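Local coordinates for uncharacterized protein Atu1656/AGR_C_3050 (Agrobacterium tumefaciens, PDB 2OJH) that is of unknown function but belongs to the TolB family and folds as a six-bladed beta-propeller, at residues T213-F221 with F233-H243. Residues are numbered along the deposited sequence; the frame is centred on the assembly and turned at random.
With ACY (acetic acid), chain B; ACY (acetic acid), chain C.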
loop_
_atom_site.group_PDB
_atom_site.type_symbol
_atom_site.label_atom_id
_atom_site.label_comp_id
_atom_site.label_asym_id
_atom_site.label_seq_id
_atom_site.Cartn_x
_atom_site.Cartn_y
_atom_site.Cartn_z
ATOM N N THR A 213 -9.903 -8.128 -11.962
ATOM C CA THR A 213 -9.223 -9.384 -12.341
ATOM C C THR A 213 -10.158 -10.588 -12.252
ATOM O O THR A 213 -11.080 -10.627 -11.433
ATOM C CB THR A 213 -7.936 -9.661 -11.528
ATOM O OG1 THR A 213 -8.249 -9.796 -10.130
ATOM C CG2 THR A 213 -6.938 -8.549 -11.708
ATOM N N ASP A 214 -9.909 -11.570 -13.122
ATOM C CA ASP A 214 -10.604 -12.833 -13.100
ATOM C C ASP A 214 -9.477 -13.812 -13.391
ATOM O O ASP A 214 -9.177 -14.066 -14.549
ATOM C CB ASP A 214 -11.636 -12.851 -14.217
ATOM C CG ASP A 214 -12.590 -14.020 -14.123
ATOM O OD1 ASP A 214 -12.254 -15.046 -13.487
ATOM O OD2 ASP A 214 -13.692 -13.903 -14.694
ATOM N N SER A 215 -8.790 -14.263 -12.338
ATOM C CA SER A 215 -7.545 -15.022 -12.491
ATOM C C SER A 215 -7.601 -16.313 -11.710
ATOM O O SER A 215 -8.510 -16.511 -10.898
ATOM C CB SER A 215 -6.333 -14.210 -12.016
ATOM O OG SER A 215 -6.516 -13.713 -10.686
ATOM N N ALA A 216 -6.621 -17.183 -11.958
ATOM C CA ALA A 216 -6.376 -18.331 -11.106
ATOM C C ALA A 216 -5.512 -17.995 -9.883
ATOM O O ALA A 216 -4.921 -18.885 -9.283
ATOM C CB ALA A 216 -5.710 -19.462 -11.912
ATOM N N TYR A 217 -5.442 -16.733 -9.490
ATOM C CA TYR A 217 -4.566 -16.373 -8.366
ATOM C C TYR A 217 -5.329 -15.594 -7.330
ATOM O O TYR A 217 -6.472 -15.219 -7.565
ATOM C CB TYR A 217 -3.399 -15.502 -8.841
ATOM C CG TYR A 217 -2.540 -16.179 -9.878
ATOM C CD1 TYR A 217 -1.842 -17.352 -9.575
ATOM C CD2 TYR A 217 -2.435 -15.658 -11.165
ATOM C CE1 TYR A 217 -1.064 -17.982 -10.521
ATOM C CE2 TYR A 217 -1.641 -16.288 -12.134
ATOM C CZ TYR A 217 -0.962 -17.449 -11.795
ATOM O OH TYR A 217 -0.188 -18.106 -12.736
ATOM N N GLY A 218 -4.700 -15.384 -6.173
ATOM C CA GLY A 218 -5.169 -14.381 -5.205
ATOM C C GLY A 218 -4.383 -13.091 -5.424
ATOM O O GLY A 218 -3.156 -13.064 -5.287
ATOM N N ASP A 219 -5.101 -12.010 -5.727
ATOM C CA ASP A 219 -4.503 -10.818 -6.297
ATOM C C ASP A 219 -4.616 -9.830 -5.181
ATOM O O ASP A 219 -5.691 -9.700 -4.584
ATOM C CB ASP A 219 -5.306 -10.381 -7.546
ATOM C CG ASP A 219 -5.160 -11.347 -8.729
ATOM O OD1 ASP A 219 -4.111 -12.001 -8.830
ATOM O OD2 ASP A 219 -6.072 -11.420 -9.582
ATOM N N TRP A 220 -3.512 -9.130 -4.876
ATOM C CA TRP A 220 -3.432 -8.364 -3.653
ATOM C C TRP A 220 -2.712 -7.041 -3.928
ATOM O O TRP A 220 -1.958 -6.912 -4.901
ATOM C CB TRP A 220 -2.619 -9.173 -2.624
ATOM C CG TRP A 220 -3.424 -10.220 -1.837
ATOM C CD1 TRP A 220 -3.682 -11.526 -2.184
ATOM C CD2 TRP A 220 -4.047 -10.000 -0.581
ATOM N NE1 TRP A 220 -4.447 -12.136 -1.182
ATOM C CE2 TRP A 220 -4.685 -11.188 -0.200
ATOM C CE3 TRP A 220 -4.149 -8.869 0.264
ATOM C CZ2 TRP A 220 -5.410 -11.291 0.996
ATOM C CZ3 TRP A 220 -4.870 -8.981 1.438
ATOM C CH2 TRP A 220 -5.474 -10.179 1.800
ATOM N N PHE A 221 -2.915 -6.061 -3.070
ATOM C CA PHE A 221 -2.143 -4.835 -3.151
ATOM C C PHE A 221 -2.221 -4.066 -4.489
ATOM O O PHE A 221 -1.172 -3.693 -5.037
ATOM C CB PHE A 221 -0.651 -5.094 -2.811
ATOM C CG PHE A 221 -0.425 -6.138 -1.749
ATOM C CD1 PHE A 221 -0.919 -5.959 -0.436
ATOM C CD2 PHE A 221 0.297 -7.292 -2.055
ATOM C CE1 PHE A 221 -0.739 -6.962 0.545
ATOM C CE2 PHE A 221 0.502 -8.300 -1.079
ATOM C CZ PHE A 221 -0.015 -8.137 0.221
ATOM N N PHE A 233 0.360 -5.028 -8.988
ATOM C CA PHE A 233 -0.243 -5.796 -7.910
ATOM C C PHE A 233 0.541 -7.096 -7.781
ATOM O O PHE A 233 1.425 -7.361 -8.597
ATOM C CB PHE A 233 -1.761 -6.025 -8.126
ATOM C CG PHE A 233 -2.107 -6.885 -9.333
ATOM C CD1 PHE A 233 -2.168 -6.322 -10.591
ATOM C CD2 PHE A 233 -2.445 -8.225 -9.183
ATOM C CE1 PHE A 233 -2.515 -7.100 -11.705
ATOM C CE2 PHE A 233 -2.765 -9.022 -10.307
ATOM C CZ PHE A 233 -2.794 -8.453 -11.545
ATOM N N VAL A 234 0.284 -7.849 -6.714
ATOM C CA VAL A 234 0.946 -9.138 -6.494
ATOM C C VAL A 234 -0.070 -10.270 -6.655
ATOM O O VAL A 234 -1.183 -10.150 -6.162
ATOM C CB VAL A 234 1.507 -9.219 -5.086
ATOM C CG1 VAL A 234 2.029 -10.623 -4.763
ATOM C CG2 VAL A 234 2.625 -8.176 -4.878
ATOM N N SER A 235 0.327 -11.373 -7.288
ATOM C CA SER A 235 -0.495 -12.595 -7.397
ATOM C C SER A 235 0.140 -13.739 -6.606
ATOM O O SER A 235 1.272 -14.140 -6.894
ATOM C CB SER A 235 -0.631 -13.045 -8.858
ATOM O OG SER A 235 -1.596 -12.253 -9.545
ATOM N N TYR A 236 -0.572 -14.248 -5.597
ATOM C CA TYR A 236 -0.135 -15.432 -4.869
ATOM C C TYR A 236 -0.709 -16.646 -5.575
ATOM O O TYR A 236 -1.674 -16.501 -6.313
ATOM C CB TYR A 236 -0.752 -15.437 -3.500
ATOM C CG TYR A 236 -0.172 -14.488 -2.479
ATOM C CD1 TYR A 236 0.851 -14.899 -1.615
ATOM C CD2 TYR A 236 -0.673 -13.224 -2.346
ATOM C CE1 TYR A 236 1.356 -14.027 -0.623
ATOM C CE2 TYR A 236 -0.168 -12.349 -1.370
ATOM C CZ TYR A 236 0.848 -12.779 -0.510
ATOM O OH TYR A 236 1.346 -11.920 0.495
ATOM N N ASP A 237 -0.167 -17.839 -5.333
ATOM C CA ASP A 237 -0.865 -19.049 -5.763
ATOM C C ASP A 237 -2.274 -19.099 -5.147
ATOM O O ASP A 237 -2.532 -18.526 -4.079
ATOM C CB ASP A 237 -0.068 -20.324 -5.437
ATOM C CG ASP A 237 1.293 -20.382 -6.149
ATOM O OD1 ASP A 237 1.556 -19.595 -7.101
ATOM O OD2 ASP A 237 2.119 -21.226 -5.731
ATOM N N ALA A 238 -3.179 -19.729 -5.875
ATOM C CA ALA A 238 -4.599 -19.845 -5.525
ATOM C C ALA A 238 -4.828 -20.556 -4.197
ATOM O O ALA A 238 -5.709 -20.165 -3.429
ATOM C CB ALA A 238 -5.335 -20.599 -6.637
ATOM N N ASP A 239 -4.044 -21.605 -3.937
ATOM C CA ASP A 239 -4.140 -22.342 -2.664
ATOM C C ASP A 239 -3.587 -21.621 -1.426
ATOM O O ASP A 239 -3.489 -22.216 -0.358
ATOM C CB ASP A 239 -3.506 -23.737 -2.796
ATOM C CG ASP A 239 -1.996 -23.695 -3.081
ATOM O OD1 ASP A 239 -1.375 -22.605 -3.090
ATOM O OD2 ASP A 239 -1.422 -24.781 -3.309
ATOM N N VAL A 240 -3.206 -20.355 -1.571
ATOM C CA VAL A 240 -2.695 -19.573 -0.460
ATOM C C VAL A 240 -3.873 -18.886 0.226
ATOM O O VAL A 240 -4.813 -18.452 -0.449
ATOM C CB VAL A 240 -1.664 -18.485 -0.958
ATOM C CG1 VAL A 240 -1.305 -17.533 0.132
ATOM C CG2 VAL A 240 -0.404 -19.135 -1.512
ATOM N N PHE A 241 -3.814 -18.763 1.556
ATOM C CA PHE A 241 -4.865 -18.106 2.318
ATOM C C PHE A 241 -4.343 -16.800 2.853
ATOM O O PHE A 241 -3.256 -16.743 3.418
ATOM C CB PHE A 241 -5.403 -18.986 3.481
ATOM C CG PHE A 241 -6.549 -18.351 4.232
ATOM C CD1 PHE A 241 -7.850 -18.439 3.746
ATOM C CD2 PHE A 241 -6.318 -17.598 5.392
ATOM C CE1 PHE A 241 -8.911 -17.808 4.415
ATOM C CE2 PHE A 241 -7.370 -16.974 6.070
ATOM C CZ PHE A 241 -8.672 -17.081 5.569
ATOM N N ASP A 242 -5.124 -15.751 2.676
ATOM C CA ASP A 242 -4.742 -14.429 3.144
ATOM C C ASP A 242 -3.468 -13.938 2.399
ATOM O O ASP A 242 -3.273 -14.272 1.231
ATOM C CB ASP A 242 -4.524 -14.481 4.643
ATOM C CG ASP A 242 -5.130 -13.323 5.351
ATOM O OD1 ASP A 242 -5.528 -12.342 4.693
ATOM O OD2 ASP A 242 -5.246 -13.394 6.586
ATOM N N HIS A 243 -2.617 -13.160 3.070
ATOM C CA HIS A 243 -1.417 -12.579 2.421
ATOM C C HIS A 243 -0.121 -12.748 3.252
ATOM O O HIS A 243 0.387 -11.794 3.850
ATOM C CB HIS A 243 -1.653 -11.106 2.112
ATOM C CG HIS A 243 -2.081 -10.287 3.294
ATOM N ND1 HIS A 243 -1.343 -9.226 3.771
ATOM C CD2 HIS A 243 -3.186 -10.346 4.072
ATOM C CE1 HIS A 243 -1.970 -8.667 4.790
ATOM N NE2 HIS A 243 -3.095 -9.323 4.990
HETATM C C ACY B . -8.331 -14.938 1.321
HETATM O O ACY B . -8.339 -14.039 2.201
HETATM O OXT ACY B . -7.371 -15.710 1.110
HETATM C CH3 ACY B . -9.543 -15.110 0.453
HETATM C C ACY C . -5.504 -6.680 6.808
HETATM O O ACY C . -4.444 -6.123 7.183
HETATM O OXT ACY C . -5.559 -7.672 6.065
HETATM C CH3 ACY C . -6.812 -6.131 7.258
HETATM O O HOH W 1 -4.814 -14.885 -0.899
#
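Trp220 and Tyr236 meet on one face of the antiparallel hairpin formed by strands 217-224 and 230-237, the first two strands of a four-stranded blade in this TolB-like beta-propeller. Backbone hydrogen bonds join Gly218 to Tyr236 and Trp220 to Val234 in both directions. Tyr236 makes an offset edge-to-face (T-shaped) pair with the indole five-membered ring, its edge toward the indole face and the planes 80° apart, and brings CD2 to 3.5 Å from Trp220 CD1. A type I turn from Asp237 to Val240 leads the chain back past the indole, where His243 CB sits over the centre of the six-membered ring. With CG between its backbone N and carbonyl carbon (chi1 54°), His243 also lays its imidazole on that ring in an offset stack, the planes moderately inclined. His243 ND1, at the edge of the Phe221 ring, is hydrogen-bonded to Gln271, while NE2 donates to a bound acetic acid molecule, probably from the crystallisation liquor. Phe221 completes the aromatic cluster: Trp220 CB packs on one of its faces, and Phe221 CD2 lies 3.8 Å from Val234 CG2.

On the other face Asp219 and Ser235 meet, and Thr213 and Ser215 reach the carboxylate from the loop before the strand. Asp219 OD1 accepts a short 2.6 Å bond from Ser235 OG, which meets it nearly along its C-O axis, and lies at the edge of the Phe233 ring. OD2 takes Thr213 OG1 on its anti lone pair and Ser215 OG from the syn side, 31° out of the carboxylate plane. Thr213 OG1 is also hydrogen-bonded to Ile199 N, linking Asp219 to strand 198-203 of the neighbouring blade. Three hydroxyls thus fix the rotation of this buried carboxylate and probably stabilise its charge. Near the indole edge, one water accepts from Trp220 NE1 at 2.8 Å and lies 2.7 Å from Asp242 O.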